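Local coordinates for periplasmic solute binding protein (Liberibacter asiaticus, PDB 5Z2K) that binds manganese and zinc ions in the periplasm and probably hands its metal to an ABC transporter for uptake, at residues N36-Y41 with E66-Y71; P103-W108 with W190-D195; F168-G173 with F217-S222. The protein carries 1 engineered substitution. All coordinates share one frame; numbering follows the deposited sequence. Where two conformers were deposited one is given.

Contact 1: N36-Y41 with E66-Y71. Engineered in segment 36-41: Ala38 (natural residue Ser). With MN (manganese (II) ion), chain B.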
loop_
_atom_site.group_PDB
_atom_site.type_symbol
_atom_site.label_atom_id
_atom_site.label_comp_id
_atom_site.label_asym_id
_atom_site.label_seq_id
_atom_site.Cartn_x
_atom_site.Cartn_y
_atom_site.Cartn_z
ATOM N N ASN A 36 6.036 11.834 -2.600
ATOM C CA ASN A 36 7.286 11.575 -1.968
ATOM C C ASN A 36 7.375 10.035 -1.783
ATOM O O ASN A 36 6.395 9.333 -1.880
ATOM C CB ASN A 36 7.478 12.435 -0.735
ATOM C CG ASN A 36 7.947 13.830 -1.085
ATOM O OD1 ASN A 36 8.405 14.050 -2.163
ATOM N ND2 ASN A 36 7.814 14.757 -0.193
ATOM N N ASP A 37 8.592 9.525 -1.651
ATOM C CA ASP A 37 8.780 8.084 -1.546
ATOM C C ASP A 37 8.743 7.581 -0.118
ATOM O O ASP A 37 9.562 7.986 0.707
ATOM C CB ASP A 37 10.095 7.668 -2.210
ATOM C CG ASP A 37 10.329 6.172 -2.155
ATOM O OD1 ASP A 37 11.458 5.734 -2.460
ATOM O OD2 ASP A 37 9.384 5.434 -1.805
ATOM N N ALA A 38 7.796 6.697 0.185
ATOM C CA ALA A 38 7.745 6.165 1.570
ATOM C C ALA A 38 8.847 5.132 1.901
ATOM O O ALA A 38 9.027 4.804 3.075
ATOM C CB ALA A 38 6.375 5.619 1.931
ATOM N N HIS A 39 9.561 4.620 0.882
ATOM C CA HIS A 39 10.608 3.641 1.093
ATOM C C HIS A 39 11.942 4.284 1.422
ATOM O O HIS A 39 12.799 3.596 1.949
ATOM C CB HIS A 39 10.803 2.721 -0.124
ATOM C CG HIS A 39 9.589 1.923 -0.455
ATOM N ND1 HIS A 39 9.084 0.982 0.406
ATOM C CD2 HIS A 39 8.778 1.924 -1.548
ATOM C CE1 HIS A 39 8.001 0.429 -0.143
ATOM N NE2 HIS A 39 7.810 0.969 -1.332
ATOM N N SER A 40 12.131 5.542 1.059
ATOM C CA SER A 40 13.404 6.245 1.362
ATOM C C SER A 40 13.140 7.752 1.459
ATOM O O SER A 40 13.033 8.461 0.444
ATOM C CB SER A 40 14.429 6.022 0.292
ATOM O OG SER A 40 13.892 6.532 -0.888
ATOM N N TYR A 41 13.024 8.227 2.685
ATOM C CA TYR A 41 12.571 9.605 2.900
ATOM C C TYR A 41 13.523 10.267 3.838
ATOM O O TYR A 41 13.964 9.678 4.847
ATOM C CB TYR A 41 11.128 9.617 3.417
ATOM C CG TYR A 41 10.592 11.019 3.610
ATOM C CD1 TYR A 41 10.212 11.783 2.530
ATOM C CD2 TYR A 41 10.476 11.565 4.885
ATOM C CE1 TYR A 41 9.755 13.082 2.685
ATOM C CE2 TYR A 41 9.986 12.854 5.075
ATOM C CZ TYR A 41 9.630 13.615 3.987
ATOM O OH TYR A 41 9.157 14.899 4.128
ATOM N N GLU A 66 11.574 1.864 7.999
ATOM C CA GLU A 66 12.797 1.484 8.703
ATOM C C GLU A 66 13.909 2.533 8.600
ATOM O O GLU A 66 14.608 2.754 9.569
ATOM C CB GLU A 66 13.306 0.115 8.218
ATOM C CG GLU A 66 13.671 0.080 6.766
ATOM C CD GLU A 66 14.013 -1.353 6.266
ATOM O OE1 GLU A 66 14.238 -2.258 7.097
ATOM O OE2 GLU A 66 14.038 -1.534 5.036
ATOM N N THR A 67 14.023 3.208 7.469
ATOM C CA THR A 67 15.108 4.167 7.276
ATOM C C THR A 67 14.902 5.537 7.940
ATOM O O THR A 67 15.867 6.302 8.040
ATOM C CB THR A 67 15.416 4.420 5.802
ATOM O OG1 THR A 67 14.335 5.074 5.199
ATOM C CG2 THR A 67 15.736 3.137 5.083
ATOM N N TYR A 68 13.684 5.822 8.399
ATOM C CA TYR A 68 13.405 7.065 9.115
ATOM C C TYR A 68 12.750 6.929 10.489
ATOM O O TYR A 68 12.440 7.938 11.094
ATOM C CB TYR A 68 12.649 8.051 8.217
ATOM C CG TYR A 68 11.474 7.489 7.460
ATOM C CD1 TYR A 68 11.650 6.825 6.256
ATOM C CD2 TYR A 68 10.191 7.627 7.936
ATOM C CE1 TYR A 68 10.563 6.304 5.545
ATOM C CE2 TYR A 68 9.083 7.128 7.231
ATOM C CZ TYR A 68 9.266 6.471 6.034
ATOM O OH TYR A 68 8.169 5.974 5.343
ATOM N N MET A 69 12.599 5.698 10.998
ATOM C CA MET A 69 12.142 5.474 12.380
ATOM C C MET A 69 12.972 6.221 13.412
ATOM O O MET A 69 12.432 6.648 14.438
ATOM C CB MET A 69 12.134 3.990 12.751
ATOM C CG MET A 69 10.983 3.191 12.185
ATOM S SD MET A 69 9.325 3.812 12.520
ATOM C CE MET A 69 8.826 3.142 14.098
ATOM N N LYS A 70 14.262 6.385 13.139
ATOM C CA LYS A 70 15.166 7.122 14.036
ATOM C C LYS A 70 14.740 8.584 14.318
ATOM O O LYS A 70 15.195 9.186 15.320
ATOM C CB LYS A 70 16.587 7.144 13.481
ATOM C CG LYS A 70 16.766 7.884 12.161
ATOM C CD LYS A 70 18.189 7.782 11.644
ATOM C CE LYS A 70 18.259 8.327 10.225
ATOM N NZ LYS A 70 19.612 8.251 9.581
ATOM N N TYR A 71 13.905 9.146 13.440
ATOM C CA TYR A 71 13.428 10.530 13.613
ATOM C C TYR A 71 12.231 10.604 14.545
ATOM O O TYR A 71 11.896 11.700 14.993
ATOM C CB TYR A 71 13.070 11.166 12.279
ATOM C CG TYR A 71 14.252 11.390 11.419
ATOM C CD1 TYR A 71 15.052 12.516 11.580
ATOM C CD2 TYR A 71 14.599 10.478 10.451
ATOM C CE1 TYR A 71 16.162 12.730 10.782
ATOM C CE2 TYR A 71 15.696 10.681 9.647
ATOM C CZ TYR A 71 16.472 11.783 9.818
ATOM O OH TYR A 71 17.557 11.932 8.990
HETATM MN MN MN B . 6.540 0.124 -2.953
HETATM O O HOH W 1 12.381 3.015 5.016
HETATM O O HOH W 2 16.786 8.705 6.570
#
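Tyr68 reaches across to the 36-41 loop and donates a hydrogen bond from its hydroxyl to the carbonyl oxygen of Ala38, with Tyr68 OH and Ala38 O 2.7 Å apart. The oxygen accepts it in the carbonyl plane, on a lone pair, and lies at the edge of the phenol ring. Tyr41 works on the same ring from another direction: its CB sits over one face, 4.0 Å from Tyr68 CE1. Tyr41 turns its own ring away from Tyr68, because chi1 (-178°) sets CG opposite the backbone N, and its hydroxyl bonds to Asp47. Tyrosine suits position 68 because one side chain supplies both a flat apolar surface for Tyr41 and a donor for a buried carbonyl. Both segments are loops of the N-terminal lobe of this solute-binding fold, one following strand 27-30 and the other strand 56-59, and the first carries a metal ligand: His39 NE2 binds manganese at 2.2 Å. An Asx turn shapes the chain leading into that ligand, Asp37 OD2 accepting from His39 N at 2.8 Å from above the carboxylate plane. Ala38, inside this turn, is an engineered replacement of the natural serine. Thr67 lies along the more exposed border, where its OG1 comes 3.9 Å from His39 O. A water there accepts from Thr67 N and donates to His39 O, joining the two backbones where they do not meet directly.

Contact 2: P103-W108 with W190-D195. With MN (manganese (II) ion), chain B.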
loop_
_atom_site.group_PDB
_atom_site.type_symbol
_atom_site.label_atom_id
_atom_site.label_comp_id
_atom_site.label_asym_id
_atom_site.label_seq_id
_atom_site.Cartn_x
_atom_site.Cartn_y
_atom_site.Cartn_z
ATOM N N PRO A 103 10.038 -8.452 5.760
ATOM C CA PRO A 103 8.657 -8.388 5.327
ATOM C C PRO A 103 8.479 -7.503 4.126
ATOM O O PRO A 103 9.147 -6.471 4.006
ATOM C CB PRO A 103 7.927 -7.709 6.506
ATOM C CG PRO A 103 9.002 -7.046 7.271
ATOM C CD PRO A 103 10.225 -7.826 7.082
ATOM N N ASN A 104 7.561 -7.906 3.253
ATOM C CA ASN A 104 7.105 -7.046 2.170
ATOM C C ASN A 104 6.123 -6.049 2.807
ATOM O O ASN A 104 5.188 -6.467 3.509
ATOM C CB ASN A 104 6.433 -7.910 1.098
ATOM C CG ASN A 104 6.035 -7.099 -0.119
ATOM O OD1 ASN A 104 5.371 -6.042 0.006
ATOM N ND2 ASN A 104 6.453 -7.560 -1.314
ATOM N N PRO A 105 6.319 -4.737 2.621
ATOM C CA PRO A 105 5.456 -3.799 3.379
ATOM C C PRO A 105 4.067 -3.522 2.807
ATOM O O PRO A 105 3.279 -2.862 3.484
ATOM C CB PRO A 105 6.223 -2.474 3.317
ATOM C CG PRO A 105 7.042 -2.584 2.019
ATOM C CD PRO A 105 7.413 -4.036 1.912
ATOM N N HIS A 106 3.779 -3.980 1.592
ATOM C CA HIS A 106 2.624 -3.471 0.812
ATOM C C HIS A 106 1.263 -4.051 1.227
ATOM O O HIS A 106 0.423 -4.409 0.380
ATOM C CB HIS A 106 2.877 -3.681 -0.667
ATOM C CG HIS A 106 4.126 -3.021 -1.158
ATOM N ND1 HIS A 106 5.307 -3.723 -1.318
ATOM C CD2 HIS A 106 4.383 -1.756 -1.574
ATOM C CE1 HIS A 106 6.240 -2.904 -1.796
ATOM N NE2 HIS A 106 5.710 -1.702 -1.951
ATOM N N ALA A 107 1.033 -4.127 2.520
ATOM C CA ALA A 107 -0.184 -4.818 3.019
ATOM C C ALA A 107 -1.471 -4.081 2.700
ATOM O O ALA A 107 -2.533 -4.699 2.711
ATOM C CB ALA A 107 -0.077 -5.064 4.518
ATOM N N TRP A 108 -1.402 -2.785 2.397
ATOM C CA TRP A 108 -2.579 -1.995 2.103
ATOM C C TRP A 108 -3.234 -2.339 0.756
ATOM O O TRP A 108 -4.367 -1.919 0.517
ATOM C CB TRP A 108 -2.255 -0.483 2.167
ATOM C CG TRP A 108 -1.259 -0.051 1.157
ATOM C CD1 TRP A 108 -1.518 0.320 -0.139
ATOM C CD2 TRP A 108 0.160 0.052 1.325
ATOM N NE1 TRP A 108 -0.360 0.653 -0.777
ATOM C CE2 TRP A 108 0.698 0.488 0.084
ATOM C CE3 TRP A 108 1.020 -0.149 2.390
ATOM C CZ2 TRP A 108 2.048 0.730 -0.110
ATOM C CZ3 TRP A 108 2.383 0.105 2.207
ATOM C CH2 TRP A 108 2.890 0.525 0.944
ATOM N N TRP A 190 11.435 -6.829 -8.723
ATOM C CA TRP A 190 12.207 -6.550 -7.482
ATOM C C TRP A 190 11.209 -6.381 -6.344
ATOM O O TRP A 190 10.073 -5.905 -6.568
ATOM C CB TRP A 190 13.124 -5.309 -7.615
ATOM C CG TRP A 190 12.391 -4.089 -8.100
ATOM C CD1 TRP A 190 11.662 -3.190 -7.343
ATOM C CD2 TRP A 190 12.264 -3.655 -9.458
ATOM N NE1 TRP A 190 11.116 -2.235 -8.159
ATOM C CE2 TRP A 190 11.467 -2.493 -9.455
ATOM C CE3 TRP A 190 12.754 -4.127 -10.674
ATOM C CZ2 TRP A 190 11.144 -1.821 -10.619
ATOM C CZ3 TRP A 190 12.442 -3.437 -11.837
ATOM C CH2 TRP A 190 11.661 -2.293 -11.795
ATOM N N PRO A 191 11.609 -6.758 -5.112
ATOM C CA PRO A 191 10.584 -6.711 -4.025
ATOM C C PRO A 191 10.147 -5.289 -3.620
ATOM O O PRO A 191 8.946 -5.042 -3.446
ATOM C CB PRO A 191 11.265 -7.435 -2.848
ATOM C CG PRO A 191 12.397 -8.191 -3.456
ATOM C CD PRO A 191 12.841 -7.451 -4.702
ATOM N N ILE A 192 11.107 -4.380 -3.494
ATOM C CA ILE A 192 10.881 -3.035 -3.032
ATOM C C ILE A 192 11.638 -2.008 -3.846
ATOM O O ILE A 192 12.835 -2.200 -4.160
ATOM C CB ILE A 192 11.258 -2.913 -1.517
ATOM C CG1 ILE A 192 10.523 -3.981 -0.696
ATOM C CG2 ILE A 192 10.875 -1.533 -1.013
ATOM C CD1 ILE A 192 10.886 -4.018 0.780
ATOM N N ASN A 193 10.975 -0.913 -4.216
ATOM C CA ASN A 193 11.583 0.074 -5.088
ATOM C C ASN A 193 12.832 0.647 -4.495
ATOM O O ASN A 193 13.769 0.906 -5.254
ATOM C CB ASN A 193 10.641 1.242 -5.364
ATOM C CG ASN A 193 9.515 0.843 -6.288
ATOM O OD1 ASN A 193 9.721 -0.014 -7.160
ATOM N ND2 ASN A 193 8.347 1.440 -6.110
ATOM N N SER A 194 12.847 0.893 -3.188
ATOM C CA SER A 194 14.143 1.399 -2.632
ATOM C C SER A 194 15.424 0.617 -3.088
ATOM O O SER A 194 16.379 1.244 -3.532
ATOM C CB SER A 194 14.096 1.537 -1.106
ATOM O OG SER A 194 13.685 0.337 -0.487
ATOM N N ASP A 195 15.417 -0.721 -3.006
ATOM C CA ASP A 195 16.651 -1.497 -3.217
ATOM C C ASP A 195 17.324 -1.066 -4.518
ATOM O O ASP A 195 16.727 -1.121 -5.600
ATOM C CB ASP A 195 16.517 -3.055 -3.042
ATOM C CG ASP A 195 15.448 -3.748 -3.968
ATOM O OD1 ASP A 195 15.636 -3.734 -5.207
ATOM O OD2 ASP A 195 14.464 -4.390 -3.444
HETATM MN MN MN B . 6.540 0.124 -2.953
#
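Ile192 and Pro105 meet tip to tip, with Ile192 CD1 3.7 Å from Pro105 CD, and this small apolar touch is the tight part of the contact. Ile192 gets there by holding CG1 anti to its carbonyl carbon (chi1 -54°) and extending the chain beyond it, so that the terminal methyl faces the proline ring. A branched aliphatic chain suits the place, since CG2 is left to pack on His39 while CD1 serves Pro105. Elsewhere the two loops are held more loosely, and no hydrogen bond passes directly between them: Pro191 O lies near the plane of the His106 ring, at its edge, but 3.8 Å from His106 CE1, and Asn104 ND2 is 4.1 Å from the same oxygen. That amide nitrogen bonds instead to the carbonyl of Gly173. Both loops border the cleft between the two lobes of a cluster 9 solute-binding protein, where His106 NE2 binds manganese at 2.2 Å. Asn104 fixes this ligand twice with one oxygen. Its OD1 accepts from His106 N in an Asx turn, in the carbonyl plane, and also from His106 ND1 at 2.7 Å, which restrains the imidazole's rotation and would be expected to strengthen NE2 as a donor to the metal. Pro105 CG lies over one face of the same ring, toward its rim. In the 190-195 loop, Trp190 NE1 donates to Asn193 OD1 at 2.8 Å and an N-H...O angle of 172°, while Asn193 N bonds to the ligand Glu172. Toward solvent the loop runs on through the exposed Ser194 and the poorly ordered Asp195.

Contact 3: F168-G173 with F217-S222. With MN (manganese (II) ion), chain B.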
loop_
_atom_site.group_PDB
_atom_site.type_symbol
_atom_site.label_atom_id
_atom_site.label_comp_id
_atom_site.label_asym_id
_atom_site.label_seq_id
_atom_site.Cartn_x
_atom_site.Cartn_y
_atom_site.Cartn_z
ATOM N N PHE A 168 -0.739 -12.051 -11.015
ATOM C CA PHE A 168 -0.509 -10.594 -11.032
ATOM C C PHE A 168 1.015 -10.400 -11.209
ATOM O O PHE A 168 1.785 -10.793 -10.316
ATOM C CB PHE A 168 -0.883 -9.943 -9.734
ATOM C CG PHE A 168 -2.322 -10.027 -9.350
ATOM C CD1 PHE A 168 -3.331 -10.064 -10.310
ATOM C CD2 PHE A 168 -2.670 -10.016 -7.987
ATOM C CE1 PHE A 168 -4.655 -10.126 -9.904
ATOM C CE2 PHE A 168 -3.983 -10.067 -7.585
ATOM C CZ PHE A 168 -4.988 -10.101 -8.551
ATOM N N VAL A 169 1.412 -9.830 -12.342
ATOM C CA VAL A 169 2.831 -9.600 -12.663
ATOM C C VAL A 169 3.115 -8.096 -12.743
ATOM O O VAL A 169 2.512 -7.368 -13.556
ATOM C CB VAL A 169 3.218 -10.285 -13.972
ATOM C CG1 VAL A 169 4.706 -10.104 -14.293
ATOM C CG2 VAL A 169 2.877 -11.784 -13.889
ATOM N N THR A 170 4.013 -7.662 -11.875
ATOM C CA THR A 170 4.310 -6.252 -11.728
ATOM C C THR A 170 5.845 -6.031 -11.720
ATOM O O THR A 170 6.640 -6.974 -11.827
ATOM C CB THR A 170 3.700 -5.734 -10.420
ATOM O OG1 THR A 170 4.227 -6.493 -9.332
ATOM C CG2 THR A 170 2.170 -5.909 -10.413
ATOM N N SER A 171 6.249 -4.766 -11.589
ATOM C CA SER A 171 7.656 -4.407 -11.533
ATOM C C SER A 171 8.160 -4.537 -10.099
ATOM O O SER A 171 8.890 -5.488 -9.805
ATOM C CB SER A 171 7.833 -2.994 -12.101
ATOM O OG SER A 171 7.449 -2.970 -13.488
ATOM N N GLU A 172 7.715 -3.659 -9.219
ATOM C CA GLU A 172 7.880 -3.861 -7.773
ATOM C C GLU A 172 6.954 -4.972 -7.282
ATOM O O GLU A 172 5.872 -5.134 -7.823
ATOM C CB GLU A 172 7.539 -2.568 -7.022
ATOM C CG GLU A 172 8.046 -2.580 -5.573
ATOM C CD GLU A 172 7.488 -1.479 -4.727
ATOM O OE1 GLU A 172 6.301 -1.137 -4.898
ATOM O OE2 GLU A 172 8.213 -1.016 -3.837
ATOM N N GLY A 173 7.351 -5.721 -6.240
ATOM C CA GLY A 173 6.464 -6.710 -5.601
ATOM C C GLY A 173 5.380 -6.090 -4.761
ATOM O O GLY A 173 5.205 -6.424 -3.567
ATOM N N PHE A 217 0.432 -10.240 -19.437
ATOM C CA PHE A 217 0.605 -8.840 -19.086
ATOM C C PHE A 217 1.584 -8.667 -17.926
ATOM O O PHE A 217 1.632 -9.462 -16.980
ATOM C CB PHE A 217 -0.734 -8.166 -18.708
ATOM C CG PHE A 217 -1.631 -7.886 -19.909
ATOM C CD1 PHE A 217 -1.527 -6.703 -20.602
ATOM C CD2 PHE A 217 -2.542 -8.819 -20.326
ATOM C CE1 PHE A 217 -2.335 -6.431 -21.700
ATOM C CE2 PHE A 217 -3.369 -8.587 -21.434
ATOM C CZ PHE A 217 -3.255 -7.395 -22.132
ATOM N N ILE A 218 2.324 -7.577 -17.990
ATOM C CA ILE A 218 3.118 -7.124 -16.836
ATOM C C ILE A 218 2.957 -5.617 -16.703
ATOM O O ILE A 218 3.038 -4.913 -17.693
ATOM C CB ILE A 218 4.621 -7.508 -16.998
ATOM C CG1 ILE A 218 5.478 -6.915 -15.886
ATOM C CG2 ILE A 218 5.165 -7.079 -18.337
ATOM C CD1 ILE A 218 6.847 -7.558 -15.786
ATOM N N PHE A 219 2.791 -5.140 -15.490
ATOM C CA PHE A 219 2.586 -3.717 -15.195
ATOM C C PHE A 219 3.871 -3.049 -14.654
ATOM O O PHE A 219 4.819 -3.743 -14.229
ATOM C CB PHE A 219 1.575 -3.599 -14.088
ATOM C CG PHE A 219 0.217 -4.096 -14.463
ATOM C CD1 PHE A 219 -0.644 -3.298 -15.178
ATOM C CD2 PHE A 219 -0.190 -5.359 -14.097
ATOM C CE1 PHE A 219 -1.895 -3.778 -15.563
ATOM C CE2 PHE A 219 -1.447 -5.851 -14.471
ATOM C CZ PHE A 219 -2.302 -5.037 -15.170
ATOM N N SER A 220 3.908 -1.723 -14.695
ATOM C CA SER A 220 4.793 -0.932 -13.812
ATOM C C SER A 220 3.937 -0.016 -12.968
ATOM O O SER A 220 2.698 -0.113 -13.003
ATOM C CB SER A 220 5.836 -0.176 -14.631
ATOM O OG SER A 220 5.208 0.839 -15.427
ATOM N N GLU A 221 4.559 0.827 -12.139
ATOM C CA GLU A 221 3.834 1.547 -11.138
ATOM C C GLU A 221 4.198 3.031 -11.133
ATOM O O GLU A 221 5.111 3.447 -11.852
ATOM C CB GLU A 221 3.996 0.876 -9.774
ATOM C CG GLU A 221 3.612 -0.614 -9.751
ATOM C CD GLU A 221 4.730 -1.582 -10.078
ATOM O OE1 GLU A 221 5.815 -1.485 -9.437
ATOM O OE2 GLU A 221 4.519 -2.458 -10.944
ATOM N N SER A 222 3.423 3.828 -10.376
ATOM C CA SER A 222 3.430 5.300 -10.623
ATOM C C SER A 222 4.725 5.965 -10.134
ATOM O O SER A 222 4.987 7.114 -10.496
ATOM C CB SER A 222 2.239 5.976 -9.948
ATOM O OG SER A 222 2.321 5.865 -8.523
HETATM MN MN MN B . 6.540 0.124 -2.953
HETATM O O HOH W 3 -0.361 -9.280 -14.530
HETATM O O HOH W 4 5.815 0.245 -7.221
#
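Glu221 offers its carboxylate to two successive backbone amides across the contact: OE2 accepts from Ser171 N at 3.0 Å through its syn lone pair, and OE1 from Glu172 N at 2.9 Å, met on the syn side slightly out of plane. A bend at chi2 (89°) turns the carboxylate toward these amides. Glutamate suits the place because its two oxygens can accept from both N-H groups where the chain turns its corner. OE1 also accepts from Asn224 and from a water that donates in turn to Glu172 OE1, so the second-shell Glu221 probably helps to place the metal ligand Glu172; these donors, with the metal ion on Glu172, probably offset the nearness of the two carboxylates. Glu172 itself binds manganese through both oxygens, with OE1 at 2.3 Å and OE2 at 2.2 Å from the metal, and OE2 accepts from Asn193 N as well. Between the strands, Phe219 N donates to Val169 O at 3.0 Å. Phe219 O is served by Ser171 OG at 2.8 Å, in the carbonyl plane and on a lone pair, a short reach for which serine is well sized. Farther back, a water bridges Val169 N to Phe217 O. Thr170 OG1 donates to Glu172 O, holding the corner from within. Val169 CG1 packs obliquely on Ile218 CD1 at 3.6 Å, both branched chains filling buried space. The strands run in the same sense but splay by 48°; 167-170 pairs on with 185-188 and 217-221 with 239-244, while helix 227-236 covers Ile218 and helix 259-274 touches Phe168 and Phe219.

In the fold
Contact 1 closes along the chain before contacts 2 and 3 open, whereas the segments of those two alternate, so the 168-173 and 190-195 pieces are interleaved. The centres of contacts 1 and 2 are about 13 Å apart, those of 2 and 3 about 12 Å, and those of 1 and 3 about 23 Å, which places contact 2 between the others. Contact 1 lies beside the four-stranded parallel sheet of the N-terminal half; contact 3 joins strands 167-170 and 217-221 of the C-terminal half. Each contact gives one ligand, His39, His106 and Glu172, and Asp247 completes the protein's share. Manganese thus ties both lobes together, consistent with metal capture in the cleft.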